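Local coordinates for putative DNA-binding protein (Bacteroides fragilis, PDB 3BS3) that probably binds DNA through a helix-turn-helix domain of the XRE (Cro/C1) family, at residues 37-40 against 41-45; 26-29 against 30-34; 15-18 against 19-23. All coordinates share one frame; numbering follows the deposited sequence. Where two conformers were deposited one is given.

Interaction 1. Residues 37-40 against 41-45; sequences ENTI and SRWCS. With SO4 (sulfate ion), chain B.
Ser41 meets the preceding turn of helix 37-44 twice: its N donates to Glu37 O, and in the conformer given its OG, turned back between backbone N and carbonyl carbon (chi1 75°), donates to Asn38 O at 2.7 Å. In that conformer Asn38 O takes two donors, since Arg42 N also reaches it at 2.9 Å, both from the same face of the carbonyl plane; the hydroxyl's C=O...O angle is a bent 115°. The Arg42 side chain runs alongside Asn38, Asn38 ND2 lying 3.7 Å from Arg42 CD, with amide and guanidinium planes 37° apart. Trp43 bonds through its N to Thr39 O, and its indole takes Thr39 CG2 over one face, 3.4 Å above the plane and toward the rim, while Ile40 CD1 comes obliquely to Trp43 CZ3 at 3.6 Å. Cys44 N closes on Ile40 O at 2.8 Å. The other branch of Thr39, OG1, donates to O3 of a sulfate (2.7 Å), probably from the crystallisation liquor, that Ser36 N also binds; it may mark where a phosphate could sit. Trp43 packs inward on Ile15, Met54 and Val58, and the helix's place as second of the helix-turn-helix matches the recognition helix of XRE relatives.

Interaction 2. Residues 26-29 against 30-34; sequences NRWL and AEQMG
Trp28 and Gln32 meet across one turn of helix 26-33: Gln32 CG sits over the indole, 3.7 Å from the centroid of the six-membered ring and 20° off its normal, a CH-pi contact. The bend at chi2 carries the Gln32 amide out past the rim beside Trp28 NE1, its plane nearly parallel to the ring (14°). The backbone acceptors Asn26 O, Arg27 O, Trp28 O and Leu29 O are each satisfied by the amide four residues on. Met33 N reaches Leu29 O at 3.0 Å with the N-H...O angle down to 138°, as the helix ends in a Schellman motif at Gly34, whose N gives Glu31 O a weak bond. Arg27 and Glu31 lie alongside one another; in the Arg27 conformer given, Glu31 OE2 approaches the aliphatic Arg27 CD at 3.7 Å and stays 4.4 Å from Arg27 NE, well out of the guanidinium plane. Leu29 CD1 touches the selenium of selenomethionine Met33 at 3.9 Å in the conformer given, on the side packed against helix 52-62. Between residues 26-29 and 30-34 the hydrogen bonds are all backbone, and Thr25 OG1 adds one with Trp28 N at the helix start; the side chains contribute dispersion and a probably mild, undirected attraction of charges.

Interaction 3. Residues 15-18 against 19-23; sequences IKVV and LAEKQ
Ile15 opens the contact by packing against Leu19 one turn on, its CG2 branch 3.7 Å from Leu19 CD1, with the two side chains pointing the same way. The branch stands anti to the Ile15 backbone N, which carries it along the helix toward Leu19, while CG1 leads its CD1 to Trp43; the side chain also packs on Leu55. Ile15 O accepts Leu19 N at 2.8 Å, and Asn13 OD1 accepts Ile15 N from the preceding loop.

Lys16 contributes its carbonyl oxygen, bonded by Ala20 N at 3.2 Å, longer than the other three backbone bonds that join residues 15-18 to 19-23.

Val17 O is reached by Glu21 N. Beside that bond the Glu21 chain, extended beyond CG, lays its carboxylate alongside the valine, and Glu21 OE2 comes to 3.6 Å from Val17 CG1. This is a van der Waals meeting of a carboxylate oxygen with a methyl.

Val18 O receives Lys22 N at 2.9 Å. Val18 CG1, swung toward the next turn at chi1 178°, meets the methylene CG of Lys22 at 4.0 Å; the lysine chain bends at chi2. Val18 also packs on Leu62, Val64 and Leu69, so it faces the carboxy-terminal part of the chain. Beyond it Gln23, with positive phi, closes the helix as a Schellman motif, Gln23 N bonded to Ala20 O at 3.1 Å.

Chemically the contact is divided. Ile15, Val18 and Leu19 offer branched hydrocarbon to the interior, whereas Lys22 meets its valine neighbour through the methylene CG and Glu21 sets a carboxylate oxygen against a methyl. Between the two segments the hydrogen bonds are all between backbone groups, so the side-chain contacts add van der Waals packing without hydrogen-bond direction.

Overall arrangement
All three contacts are short helical stretches of about two turns, following one another along the chain. Each is partly buried: interactions 1 and 3 bury three of their eight touching residues, interaction 2 two. Their inner sides meet: Cys44 of interaction 1 lies against Leu19 and Ile15 of interaction 3 and against Asn26 of interaction 2, whose Ala30 also packs on Ile40. Interactions 2 and 1 belong to the consecutive helices 26-33 and 37-44, the helix-turn-helix pair, while interaction 3 lies in the preceding helix 15-21. Interaction 1 alone adds a side-chain hydrogen bond across its segments and a bound anion; interaction 2 contributes an indole face and loosely placed opposite charges, interaction 3 mostly aliphatic packing.

Interaction 1. Residues 37-40 against 41-45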
loop_
_atom_site.group_PDB
_atom_site.type_symbol
_atom_site.label_atom_id
_atom_site.label_comp_id
_atom_site.label_asym_id
_atom_site.label_seq_id
_atom_site.Cartn_x
_atom_site.Cartn_y
_atom_site.Cartn_z
ATOM N N GLU A 37 -10.602 1.647 15.306
ATOM C CA GLU A 37 -9.522 2.512 15.763
ATOM C C GLU A 37 -8.226 1.716 15.920
ATOM O O GLU A 37 -7.137 2.258 15.674
ATOM C CB GLU A 37 -9.876 3.244 17.059
ATOM C CG GLU A 37 -8.904 4.371 17.372
ATOM C CD GLU A 37 -9.254 5.150 18.620
ATOM O OE1 GLU A 37 -10.343 4.932 19.192
ATOM O OE2 GLU A 37 -8.420 5.983 19.033
ATOM N N ASN A 38 -8.347 0.443 16.287
ATOM C CA ASN A 38 -7.183 -0.447 16.384
ATOM C C ASN A 38 -6.429 -0.534 15.047
ATOM O O ASN A 38 -5.197 -0.441 15.010
ATOM C CB ASN A 38 -7.583 -1.855 16.813
ATOM C CG ASN A 38 -6.373 -2.764 17.046
ATOM O OD1 ASN A 38 -5.494 -2.439 17.842
ATOM N ND2 ASN A 38 -6.327 -3.897 16.353
ATOM N N THR A 39 -7.175 -0.748 13.969
ATOM C CA THR A 39 -6.569 -0.791 12.624
ATOM C C THR A 39 -5.765 0.478 12.334
ATOM O O THR A 39 -4.613 0.389 11.917
ATOM C CB THR A 39 -7.617 -1.064 11.524
ATOM O OG1 THR A 39 -8.194 -2.358 11.710
ATOM C CG2 THR A 39 -6.970 -1.059 10.145
ATOM N N ILE A 40 -6.360 1.652 12.561
ATOM C CA ILE A 40 -5.666 2.925 12.312
ATOM C C ILE A 40 -4.450 3.059 13.209
ATOM O O ILE A 40 -3.384 3.476 12.765
ATOM C CB ILE A 40 -6.620 4.125 12.570
ATOM C CG1 ILE A 40 -7.813 4.062 11.616
ATOM C CG2 ILE A 40 -5.888 5.463 12.482
ATOM C CD1 ILE A 40 -7.470 3.928 10.185
ATOM N N SER A 41 -4.604 2.681 14.480
ATOM C CA SER A 41 -3.494 2.795 15.422
ATOM C C SER A 41 -2.313 1.939 14.965
ATOM O O SER A 41 -1.160 2.356 15.092
ATOM C CB SER A 41 -3.918 2.431 16.856
ATOM O OG SER A 41 -4.066 1.032 17.028
ATOM N N ARG A 42 -2.606 0.755 14.429
ATOM C CA ARG A 42 -1.560 -0.144 13.936
ATOM C C ARG A 42 -0.883 0.414 12.676
ATOM O O ARG A 42 0.324 0.246 12.490
ATOM C CB ARG A 42 -2.109 -1.539 13.695
ATOM C CG ARG A 42 -2.359 -2.296 15.024
ATOM C CD ARG A 42 -3.000 -3.632 14.783
ATOM N NE ARG A 42 -2.138 -4.525 14.008
ATOM C CZ ARG A 42 -1.131 -5.245 14.507
ATOM N NH1 ARG A 42 -0.821 -5.199 15.795
ATOM N NH2 ARG A 42 -0.423 -6.025 13.702
ATOM N N TRP A 43 -1.646 1.073 11.821
ATOM C CA TRP A 43 -1.014 1.800 10.717
ATOM C C TRP A 43 -0.116 2.904 11.285
ATOM O O TRP A 43 1.024 3.090 10.827
ATOM C CB TRP A 43 -2.048 2.457 9.799
ATOM C CG TRP A 43 -2.926 1.507 9.068
ATOM C CD1 TRP A 43 -2.798 0.149 9.008
ATOM C CD2 TRP A 43 -4.064 1.842 8.284
ATOM N NE1 TRP A 43 -3.801 -0.393 8.234
ATOM C CE2 TRP A 43 -4.592 0.630 7.778
ATOM C CE3 TRP A 43 -4.692 3.055 7.954
ATOM C CZ2 TRP A 43 -5.735 0.585 6.963
ATOM C CZ3 TRP A 43 -5.834 3.015 7.129
ATOM C CH2 TRP A 43 -6.339 1.781 6.656
ATOM N N CYS A 44 -0.617 3.633 12.291
ATOM C CA CYS A 44 0.138 4.794 12.812
ATOM C C CYS A 44 1.477 4.357 13.394
ATOM O O CYS A 44 2.506 5.041 13.228
ATOM C CB CYS A 44 -0.663 5.558 13.861
ATOM S SG CYS A 44 -1.841 6.564 13.034
ATOM N N SER A 45 1.469 3.223 14.100
ATOM C CA SER A 45 2.681 2.697 14.702
ATOM C C SER A 45 3.525 1.890 13.710
ATOM O O SER A 45 4.573 1.359 14.063
ATOM C CB SER A 45 2.317 1.823 15.898
ATOM O OG SER A 45 1.635 0.666 15.453
HETATM S S SO4 B . -11.264 -3.068 9.845
HETATM O O1 SO4 B . -11.869 -4.290 10.370
HETATM O O2 SO4 B . -12.277 -2.323 9.104
HETATM O O3 SO4 B . -10.761 -2.262 10.951
HETATM O O4 SO4 B . -10.162 -3.423 8.949
#

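Interaction 2. Residues 26-29 against 30-34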
loop_
_atom_site.group_PDB
_atom_site.type_symbol
_atom_site.label_atom_id
_atom_site.label_comp_id
_atom_site.label_asym_id
_atom_site.label_seq_id
_atom_site.Cartn_x
_atom_site.Cartn_y
_atom_site.Cartn_z
ATOM N N ASN A 26 -6.667 9.563 15.607
ATOM C CA ASN A 26 -6.906 8.208 15.126
ATOM C C ASN A 26 -8.404 7.891 15.066
ATOM O O ASN A 26 -8.875 7.332 14.072
ATOM C CB ASN A 26 -6.225 7.186 16.042
ATOM C CG ASN A 26 -4.704 7.143 15.877
ATOM O OD1 ASN A 26 -4.111 7.846 15.054
ATOM N ND2 ASN A 26 -4.064 6.298 16.676
ATOM N N ARG A 27 -9.151 8.279 16.113
ATOM C CA ARG A 27 -10.593 8.019 16.180
ATOM C C ARG A 27 -11.321 8.644 14.996
ATOM O O ARG A 27 -12.159 8.007 14.363
ATOM C CB ARG A 27 -11.194 8.559 17.485
ATOM C CG ARG A 27 -12.706 8.354 17.580
ATOM C CD ARG A 27 -13.415 9.630 17.988
ATOM N NE ARG A 27 -13.584 9.745 19.436
ATOM C CZ ARG A 27 -13.951 10.860 20.067
ATOM N NH1 ARG A 27 -14.081 10.858 21.385
ATOM N NH2 ARG A 27 -14.177 11.978 19.390
ATOM N N TRP A 28 -10.986 9.901 14.701
ATOM C CA TRP A 28 -11.619 10.600 13.602
ATOM C C TRP A 28 -11.358 9.864 12.289
ATOM O O TRP A 28 -12.274 9.622 11.495
ATOM C CB TRP A 28 -11.106 12.045 13.538
ATOM C CG TRP A 28 -11.702 12.793 12.385
ATOM C CD1 TRP A 28 -12.919 13.429 12.361
ATOM C CD2 TRP A 28 -11.152 12.926 11.076
ATOM N NE1 TRP A 28 -13.143 13.966 11.120
ATOM C CE2 TRP A 28 -12.078 13.686 10.313
ATOM C CE3 TRP A 28 -9.954 12.509 10.477
ATOM C CZ2 TRP A 28 -11.850 14.026 8.980
ATOM C CZ3 TRP A 28 -9.723 12.853 9.130
ATOM C CH2 TRP A 28 -10.676 13.598 8.406
ATOM N N LEU A 29 -10.106 9.478 12.082
ATOM C CA LEU A 29 -9.746 8.842 10.814
ATOM C C LEU A 29 -10.468 7.499 10.668
ATOM O O LEU A 29 -11.009 7.187 9.614
ATOM C CB LEU A 29 -8.230 8.675 10.704
ATOM C CG LEU A 29 -7.756 8.044 9.386
ATOM C CD1 LEU A 29 -8.187 8.883 8.167
ATOM C CD2 LEU A 29 -6.223 7.825 9.407
ATOM N N ALA A 30 -10.481 6.720 11.744
ATOM C CA ALA A 30 -11.161 5.426 11.755
ATOM C C ALA A 30 -12.629 5.607 11.418
ATOM O O ALA A 30 -13.158 4.868 10.590
ATOM C CB ALA A 30 -10.995 4.740 13.112
ATOM N N GLU A 31 -13.281 6.594 12.044
ATOM C CA GLU A 31 -14.699 6.857 11.781
ATOM C C GLU A 31 -14.944 7.231 10.315
ATOM O O GLU A 31 -15.871 6.719 9.686
ATOM C CB GLU A 31 -15.260 7.912 12.755
ATOM C CG GLU A 31 -15.428 7.340 14.170
ATOM C CD GLU A 31 -15.870 8.341 15.249
ATOM O OE1 GLU A 31 -15.874 9.571 15.016
ATOM O OE2 GLU A 31 -16.181 7.865 16.359
ATOM N N GLN A 32 -14.096 8.102 9.768
ATOM C CA GLN A 32 -14.225 8.493 8.359
ATOM C C GLN A 32 -14.024 7.334 7.388
ATOM O O GLN A 32 -14.621 7.303 6.312
ATOM C CB GLN A 32 -13.250 9.620 8.023
ATOM C CG GLN A 32 -13.580 10.895 8.740
ATOM C CD GLN A 32 -14.923 11.449 8.303
ATOM O OE1 GLN A 32 -15.170 11.643 7.106
ATOM N NE2 GLN A 32 -15.791 11.688 9.256
HETATM N N MSE A 33 -13.203 6.367 7.776
HETATM C CA MSE A 33 -12.925 5.274 6.863
HETATM C C MSE A 33 -13.702 4.008 7.081
HETATM O O MSE A 33 -13.588 3.058 6.289
HETATM C CB MSE A 33 -11.474 4.972 6.915
HETATM C CG MSE A 33 -10.733 6.071 6.310
HETATM SE SE MSE A 33 -9.007 5.469 6.535
HETATM C CE MSE A 33 -8.894 4.222 5.028
ATOM N N GLY A 34 -14.529 4.005 8.123
ATOM C CA GLY A 34 -15.331 2.828 8.478
ATOM C C GLY A 34 -14.451 1.677 8.928
ATOM O O GLY A 34 -14.765 0.505 8.668
#

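Interaction 3. Residues 15-18 against 19-23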
loop_
_atom_site.group_PDB
_atom_site.type_symbol
_atom_site.label_atom_id
_atom_site.label_comp_id
_atom_site.label_asym_id
_atom_site.label_seq_id
_atom_site.Cartn_x
_atom_site.Cartn_y
_atom_site.Cartn_z
ATOM N N ILE A 15 1.454 8.196 8.339
ATOM C CA ILE A 15 0.124 8.615 8.775
ATOM C C ILE A 15 0.153 9.272 10.153
ATOM O O ILE A 15 -0.537 10.257 10.392
ATOM C CB ILE A 15 -0.895 7.432 8.712
ATOM C CG1 ILE A 15 -1.080 7.045 7.238
ATOM C CG2 ILE A 15 -2.218 7.840 9.341
ATOM C CD1 ILE A 15 -1.794 5.687 7.074
ATOM N N LYS A 16 0.968 8.765 11.078
ATOM C CA LYS A 16 0.974 9.351 12.418
ATOM C C LYS A 16 1.430 10.815 12.379
ATOM O O LYS A 16 0.837 11.668 13.046
ATOM C CB LYS A 16 1.872 8.535 13.342
ATOM C CG LYS A 16 1.741 8.903 14.831
ATOM C CD LYS A 16 2.757 8.121 15.655
ATOM C CE LYS A 16 4.187 8.560 15.324
ATOM N NZ LYS A 16 4.615 9.830 16.022
ATOM N N VAL A 17 2.470 11.100 11.593
ATOM C CA VAL A 17 3.010 12.462 11.541
ATOM C C VAL A 17 1.990 13.382 10.882
ATOM O O VAL A 17 1.717 14.488 11.377
ATOM C CB VAL A 17 4.349 12.513 10.779
ATOM C CG1 VAL A 17 4.785 13.969 10.553
ATOM C CG2 VAL A 17 5.405 11.750 11.588
ATOM N N VAL A 18 1.431 12.931 9.771
ATOM C CA VAL A 18 0.481 13.777 9.032
ATOM C C VAL A 18 -0.803 14.021 9.844
ATOM O O VAL A 18 -1.332 15.133 9.831
ATOM C CB VAL A 18 0.223 13.281 7.609
ATOM C CG1 VAL A 18 -0.823 14.188 6.913
ATOM C CG2 VAL A 18 1.548 13.242 6.812
ATOM N N LEU A 19 -1.316 12.990 10.526
ATOM C CA LEU A 19 -2.443 13.203 11.446
ATOM C C LEU A 19 -2.170 14.343 12.428
ATOM O O LEU A 19 -3.017 15.208 12.676
ATOM C CB LEU A 19 -2.764 11.933 12.234
ATOM C CG LEU A 19 -3.623 10.919 11.465
ATOM C CD1 LEU A 19 -3.697 9.612 12.236
ATOM C CD2 LEU A 19 -5.055 11.438 11.223
ATOM N N ALA A 20 -0.991 14.323 13.017
ATOM C CA ALA A 20 -0.623 15.347 14.013
ATOM C C ALA A 20 -0.526 16.736 13.368
ATOM O O ALA A 20 -1.016 17.733 13.934
ATOM C CB ALA A 20 0.679 14.967 14.675
ATOM N N GLU A 21 0.090 16.792 12.192
ATOM C CA GLU A 21 0.255 18.048 11.476
ATOM C C GLU A 21 -1.103 18.636 11.077
ATOM O O GLU A 21 -1.266 19.873 11.092
ATOM C CB GLU A 21 1.138 17.826 10.251
ATOM C CG GLU A 21 2.588 17.637 10.655
ATOM C CD GLU A 21 3.513 17.385 9.476
ATOM O OE1 GLU A 21 3.023 17.085 8.367
ATOM O OE2 GLU A 21 4.733 17.451 9.687
ATOM N N LYS A 22 -2.035 17.764 10.715
ATOM C CA LYS A 22 -3.363 18.187 10.301
ATOM C C LYS A 22 -4.346 18.298 11.489
ATOM O O LYS A 22 -5.536 18.515 11.291
ATOM C CB LYS A 22 -3.931 17.268 9.198
ATOM C CG LYS A 22 -3.137 17.358 7.880
ATOM C CD LYS A 22 -3.045 18.834 7.404
ATOM C CE LYS A 22 -2.711 18.970 5.914
ATOM N NZ LYS A 22 -3.089 20.351 5.350
ATOM N N GLN A 23 -3.861 18.106 12.707
ATOM C CA GLN A 23 -4.715 18.253 13.903
ATOM C C GLN A 23 -5.969 17.351 13.823
ATOM O O GLN A 23 -7.109 17.810 13.945
ATOM C CB GLN A 23 -5.015 19.755 14.156
ATOM C CG GLN A 23 -3.694 20.521 14.480
ATOM C CD GLN A 23 -3.815 21.994 14.865
ATOM O OE1 GLN A 23 -4.812 22.443 15.441
ATOM N NE2 GLN A 23 -2.758 22.756 14.579
#